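Local coordinates for protein ZYG-9 (Caenorhabditis elegans, PDB 2OF3) that plays a major role in organising microtubules and spindle poles during mitosis and meiosis in the one-cell embryo, at residues Ser53-Lys58 against Leu89-Leu94; Pro214-Lys219 against Asn225-Val230. All blocks are in the same frame, centred on the assembly; numbering follows the deposited sequence.

How the interactions relate
Both contacts lie in one all-helical chain, in series and without crossing. Going from the N terminus, interaction 1 comes first: the end of helix 49-55 meets helix 85-95, closing a loop of 30 residues that is almost entirely helix and includes helices 60-76 and 78-83. Interaction 2 opens much later and is local, folding the turn after helix 208-212 back onto helix 221-238 across only five residues. The two centres are 37 Å apart on opposite sides of the chain's centre, their nearest atoms about 23 Å from each other. Interaction 1 joins two helices of the N-terminal part, and interaction 2 holds a connection to its own following helix in the C-terminal part.

Interaction 1 of 2, residues Ser53-Lys58 against Leu89-Leu94; sequences SQLFHK and LKWCTL
L55 lays its methyl CD2 over one face of the W91 indole, 3.5 Å from CE2 and 18° off the normal of the five-membered ring, a CH-pi contact. The same leucine serves the ring twice, because its carbonyl O lies at the indole edge and accepts a hydrogen bond from W91 NE1 at 2.9 Å. The N-H points almost straight at the oxygen (162°), but reaches it from a position tilted out of the carbonyl plane. Tryptophan suits this site, combining a broad apolar face with one donor able to satisfy a carbonyl at a helix end. Its CG stands anti to the backbone N (chi1 -176°), carrying the indole across to helix 49-55. F56, the first residue to leave helical geometry, completes the grip: the indole edge faces its ring in a T-shaped stack, with centroids 5.5 Å apart. With an alanine at W91, the L55 carbonyl would probably lose this donor and a gap would open beneath the leucine methyl. H63 adds another edge-to-face partner to the indole, while L43 touches both L55 and F56. Such side-chain-to-backbone and aromatic packing joins helices 49-55 and 85-95 in the all-helical TOG domain.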
loop_
_atom_site.group_PDB
_atom_site.type_symbol
_atom_site.label_atom_id
_atom_site.label_comp_id
_atom_site.label_asym_id
_atom_site.label_seq_id
_atom_site.Cartn_x
_atom_site.Cartn_y
_atom_site.Cartn_z
ATOM N N SER A 53 16.414 7.887 19.674
ATOM C CA SER A 53 16.589 6.771 20.638
ATOM C C SER A 53 15.386 5.899 20.737
ATOM O O SER A 53 15.534 4.705 20.929
ATOM C CB SER A 53 16.931 7.272 22.049
ATOM O OG SER A 53 17.955 8.241 21.944
ATOM N N GLN A 54 14.183 6.472 20.610
ATOM C CA GLN A 54 12.961 5.644 20.676
ATOM C C GLN A 54 12.748 4.870 19.380
ATOM O O GLN A 54 12.420 3.673 19.394
ATOM C CB GLN A 54 11.717 6.509 20.978
ATOM C CG GLN A 54 11.712 7.191 22.372
ATOM C CD GLN A 54 10.683 8.326 22.488
ATOM O OE1 GLN A 54 10.293 8.966 21.492
ATOM N NE2 GLN A 54 10.268 8.606 23.712
ATOM N N LEU A 55 12.918 5.581 18.263
ATOM C CA LEU A 55 12.723 5.020 16.922
ATOM C C LEU A 55 13.588 3.802 16.712
ATOM O O LEU A 55 13.145 2.830 16.138
ATOM C CB LEU A 55 13.014 6.087 15.835
ATOM C CG LEU A 55 11.936 7.165 15.565
ATOM C CD1 LEU A 55 12.404 8.136 14.501
ATOM C CD2 LEU A 55 10.649 6.541 15.150
ATOM N N PHE A 56 14.818 3.812 17.169
ATOM C CA PHE A 56 15.682 2.678 16.942
ATOM C C PHE A 56 16.085 1.831 18.157
ATOM O O PHE A 56 17.052 1.115 18.125
ATOM C CB PHE A 56 16.877 3.065 16.083
ATOM C CG PHE A 56 16.496 3.647 14.760
ATOM C CD1 PHE A 56 16.255 4.974 14.628
ATOM C CD2 PHE A 56 16.345 2.862 13.663
ATOM C CE1 PHE A 56 15.888 5.484 13.444
ATOM C CE2 PHE A 56 15.965 3.405 12.491
ATOM C CZ PHE A 56 15.758 4.708 12.394
ATOM N N HIS A 57 15.325 1.933 19.226
ATOM C CA HIS A 57 15.232 0.877 20.215
ATOM C C HIS A 57 14.775 -0.419 19.663
ATOM O O HIS A 57 14.199 -0.491 18.617
ATOM C CB HIS A 57 14.264 1.264 21.288
ATOM C CG HIS A 57 14.889 1.480 22.618
ATOM N ND1 HIS A 57 15.082 0.459 23.513
ATOM C CD2 HIS A 57 15.321 2.603 23.225
ATOM C CE1 HIS A 57 15.634 0.942 24.603
ATOM N NE2 HIS A 57 15.790 2.240 24.453
ATOM N N LYS A 58 15.029 -1.452 20.419
ATOM C CA LYS A 58 14.430 -2.767 20.287
ATOM C C LYS A 58 12.987 -2.814 20.763
ATOM O O LYS A 58 12.189 -3.587 20.272
ATOM C CB LYS A 58 15.226 -3.705 21.170
ATOM C CG LYS A 58 15.365 -3.161 22.534
ATOM C CD LYS A 58 15.881 -1.742 22.531
ATOM C CE LYS A 58 17.214 -1.596 21.834
ATOM N NZ LYS A 58 18.292 -2.375 22.446
ATOM N N LEU A 89 7.377 6.791 6.623
ATOM C CA LEU A 89 6.729 5.634 6.035
ATOM C C LEU A 89 7.688 4.463 5.934
ATOM O O LEU A 89 7.284 3.323 6.196
ATOM C CB LEU A 89 6.061 5.985 4.682
ATOM C CG LEU A 89 4.879 6.982 4.811
ATOM C CD1 LEU A 89 4.502 7.424 3.392
ATOM C CD2 LEU A 89 3.649 6.355 5.495
ATOM N N LYS A 90 8.959 4.705 5.651
ATOM C CA LYS A 90 9.954 3.604 5.654
ATOM C C LYS A 90 10.125 2.936 7.044
ATOM O O LYS A 90 10.205 1.687 7.175
ATOM C CB LYS A 90 11.300 4.108 5.140
ATOM C CG LYS A 90 11.338 4.314 3.616
ATOM C CD LYS A 90 12.680 4.916 3.234
ATOM C CE LYS A 90 12.943 4.770 1.775
ATOM N NZ LYS A 90 11.952 5.613 1.002
ATOM N N TRP A 91 10.238 3.763 8.078
ATOM C CA TRP A 91 10.270 3.264 9.452
ATOM C C TRP A 91 9.029 2.418 9.771
ATOM O O TRP A 91 9.153 1.376 10.388
ATOM C CB TRP A 91 10.402 4.446 10.417
ATOM C CG TRP A 91 10.545 3.980 11.846
ATOM C CD1 TRP A 91 11.713 3.646 12.494
ATOM C CD2 TRP A 91 9.457 3.749 12.795
ATOM N NE1 TRP A 91 11.417 3.246 13.784
ATOM C CE2 TRP A 91 10.055 3.298 14.004
ATOM C CE3 TRP A 91 8.041 3.887 12.729
ATOM C CZ2 TRP A 91 9.279 2.981 15.179
ATOM C CZ3 TRP A 91 7.262 3.586 13.889
ATOM C CH2 TRP A 91 7.902 3.128 15.100
ATOM N N CYS A 92 7.840 2.854 9.360
ATOM C CA CYS A 92 6.614 2.080 9.494
ATOM C C CYS A 92 6.704 0.735 8.757
ATOM O O CYS A 92 6.225 -0.263 9.299
ATOM C CB CYS A 92 5.396 2.882 8.985
ATOM S SG CYS A 92 4.959 4.358 10.039
ATOM N N THR A 93 7.341 0.659 7.571
ATOM C CA THR A 93 7.455 -0.634 6.908
ATOM C C THR A 93 8.259 -1.640 7.731
ATOM O O THR A 93 8.002 -2.841 7.636
ATOM C CB THR A 93 8.063 -0.575 5.451
ATOM O OG1 THR A 93 9.426 -0.139 5.544
ATOM C CG2 THR A 93 7.297 0.382 4.555
ATOM N N LEU A 94 9.249 -1.167 8.507
ATOM C CA LEU A 94 10.050 -2.033 9.385
ATOM C C LEU A 94 9.152 -2.681 10.444
ATOM O O LEU A 94 9.301 -3.884 10.757
ATOM C CB LEU A 94 11.166 -1.223 10.048
ATOM C CG LEU A 94 12.247 -0.563 9.187
ATOM C CD1 LEU A 94 13.257 0.062 10.097
ATOM C CD2 LEU A 94 12.901 -1.572 8.285
#

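Interaction 2 of 2, residues Pro214-Lys219 against Asn225-Val230; sequences PFVGDK and NAAINV
The connection between helices 208-212 and 221-238 in the TOG domain, a 3-10 turn followed by a short loop, folds back here onto the second helix. At the centre of the contact is A227, whose CB points at the turn and meets backbone as much as side chain: it lies 3.6 Å from F215 C and 3.7 Å from V216 N. A methyl group suits this place, since the CA atoms of V216 and A227 are just 5.4 Å apart and alanine brings no more than its CB into so short a gap. F215 adds its CB, 3.8 Å from A227 CB, while its ring leads away from 225-230, to V223 near the start of the same helix and to R184 of helix 181-198.

V216 turns both methyls to the helix. CG2 rests 4.0 Å from A227 CB and also borders I228, whereas CG1, anti to the backbone N (chi1 179°), meets I228 CG1 at 3.8 Å. The valine and isoleucine side chains cross at about a right angle, and beta-branched residues fit well because their branches at CB place carbons close to the backbone and fill a shallow interface. V257 touches both, continuing the apolar contact to helix 251-264.

No hydrogen bond crosses between the two segments, so apolar packing carries the contact. The turn is shaped by its own backbone bonds, G217 N to P214 O and D218 N to F215 O, each 3.2 Å long. Beyond them D218 uses OD2 for the backbone N of D220 and for a salt bridge to R184, tying the loop just ahead of helix 221-238 to helix 181-198. Such close packing of a short interhelical turn against the following helix, with alanine at the point of nearest approach, fits the stacked antiparallel helices of HEAT-like repeats from which TOG domains are built.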
loop_
_atom_site.group_PDB
_atom_site.type_symbol
_atom_site.label_atom_id
_atom_site.label_comp_id
_atom_site.label_asym_id
_atom_site.label_seq_id
_atom_site.Cartn_x
_atom_site.Cartn_y
_atom_site.Cartn_z
ATOM N N PRO A 214 -6.955 -16.346 -13.995
ATOM C CA PRO A 214 -6.616 -17.613 -13.347
ATOM C C PRO A 214 -7.101 -17.748 -11.888
ATOM O O PRO A 214 -7.176 -18.879 -11.378
ATOM C CB PRO A 214 -5.082 -17.618 -13.355
ATOM C CG PRO A 214 -4.728 -16.792 -14.548
ATOM C CD PRO A 214 -5.749 -15.696 -14.553
ATOM N N PHE A 215 -7.384 -16.618 -11.222
ATOM C CA PHE A 215 -7.725 -16.672 -9.798
ATOM C C PHE A 215 -9.178 -17.060 -9.566
ATOM O O PHE A 215 -9.578 -17.270 -8.418
ATOM C CB PHE A 215 -7.301 -15.373 -9.064
ATOM C CG PHE A 215 -5.789 -15.220 -8.961
ATOM C CD1 PHE A 215 -5.075 -15.890 -7.961
ATOM C CD2 PHE A 215 -5.064 -14.457 -9.947
ATOM C CE1 PHE A 215 -3.665 -15.771 -7.870
ATOM C CE2 PHE A 215 -3.666 -14.337 -9.901
ATOM C CZ PHE A 215 -2.948 -14.998 -8.849
ATOM N N VAL A 216 -9.959 -17.197 -10.647
ATOM C CA VAL A 216 -11.279 -17.772 -10.560
ATOM C C VAL A 216 -11.155 -19.217 -10.081
ATOM O O VAL A 216 -12.091 -19.730 -9.473
ATOM C CB VAL A 216 -12.105 -17.619 -11.906
ATOM C CG1 VAL A 216 -13.517 -18.269 -11.803
ATOM C CG2 VAL A 216 -12.272 -16.111 -12.273
ATOM N N GLY A 217 -9.993 -19.842 -10.295
ATOM C CA GLY A 217 -9.677 -21.213 -9.863
ATOM C C GLY A 217 -8.844 -21.330 -8.599
ATOM O O GLY A 217 -8.314 -22.419 -8.293
ATOM N N ASP A 218 -8.693 -20.242 -7.851
ATOM C CA ASP A 218 -7.921 -20.252 -6.623
ATOM C C ASP A 218 -8.577 -21.191 -5.614
ATOM O O ASP A 218 -9.806 -21.363 -5.622
ATOM C CB ASP A 218 -7.877 -18.822 -6.055
ATOM C CG ASP A 218 -6.756 -18.599 -5.042
ATOM O OD1 ASP A 218 -5.657 -18.101 -5.426
ATOM O OD2 ASP A 218 -6.938 -18.868 -3.820
ATOM N N LYS A 219 -7.750 -21.794 -4.752
ATOM C CA LYS A 219 -8.134 -22.702 -3.647
ATOM C C LYS A 219 -9.055 -22.018 -2.631
ATOM O O LYS A 219 -9.878 -22.653 -1.968
ATOM C CB LYS A 219 -6.815 -23.112 -2.972
ATOM C CG LYS A 219 -6.893 -23.941 -1.729
ATOM C CD LYS A 219 -5.607 -23.768 -0.759
ATOM C CE LYS A 219 -4.297 -24.471 -1.296
ATOM N NZ LYS A 219 -3.352 -25.058 -0.205
ATOM N N ASN A 225 -14.157 -15.498 -5.388
ATOM C CA ASN A 225 -15.299 -14.596 -5.491
ATOM C C ASN A 225 -14.903 -13.180 -5.960
ATOM O O ASN A 225 -15.576 -12.574 -6.761
ATOM C CB ASN A 225 -15.982 -14.487 -4.139
ATOM C CG ASN A 225 -17.430 -14.115 -4.277
ATOM O OD1 ASN A 225 -17.872 -13.081 -3.780
ATOM N ND2 ASN A 225 -18.155 -14.908 -5.064
ATOM N N ALA A 226 -13.788 -12.672 -5.450
ATOM C CA ALA A 226 -13.286 -11.325 -5.817
ATOM C C ALA A 226 -12.777 -11.363 -7.273
ATOM O O ALA A 226 -12.992 -10.384 -8.014
ATOM C CB ALA A 226 -12.151 -10.905 -4.843
ATOM N N ALA A 227 -12.144 -12.478 -7.687
ATOM C CA ALA A 227 -11.634 -12.588 -9.069
ATOM C C ALA A 227 -12.788 -12.591 -10.034
ATOM O O ALA A 227 -12.733 -11.877 -11.057
ATOM C CB ALA A 227 -10.759 -13.854 -9.300
ATOM N N ILE A 228 -13.837 -13.367 -9.712
ATOM C CA ILE A 228 -15.070 -13.366 -10.487
ATOM C C ILE A 228 -15.601 -11.950 -10.539
ATOM O O ILE A 228 -15.926 -11.477 -11.636
ATOM C CB ILE A 228 -16.145 -14.321 -9.873
ATOM C CG1 ILE A 228 -15.743 -15.766 -10.099
ATOM C CG2 ILE A 228 -17.554 -14.022 -10.451
ATOM C CD1 ILE A 228 -16.495 -16.751 -9.193
ATOM N N ASN A 229 -15.696 -11.260 -9.397
ATOM C CA ASN A 229 -16.255 -9.911 -9.438
ATOM C C ASN A 229 -15.436 -8.832 -10.173
ATOM O O ASN A 229 -16.005 -7.897 -10.711
ATOM C CB ASN A 229 -16.662 -9.443 -8.030
ATOM C CG ASN A 229 -17.887 -10.150 -7.497
ATOM O OD1 ASN A 229 -18.107 -10.207 -6.289
ATOM N ND2 ASN A 229 -18.684 -10.662 -8.361
ATOM N N VAL A 230 -14.128 -8.984 -10.233
ATOM C CA VAL A 230 -13.297 -8.153 -11.106
ATOM C C VAL A 230 -13.698 -8.343 -12.592
ATOM O O VAL A 230 -13.913 -7.356 -13.320
ATOM C CB VAL A 230 -11.727 -8.430 -10.877
ATOM C CG1 VAL A 230 -10.853 -7.784 -12.003
ATOM C CG2 VAL A 230 -11.210 -7.945 -9.458
#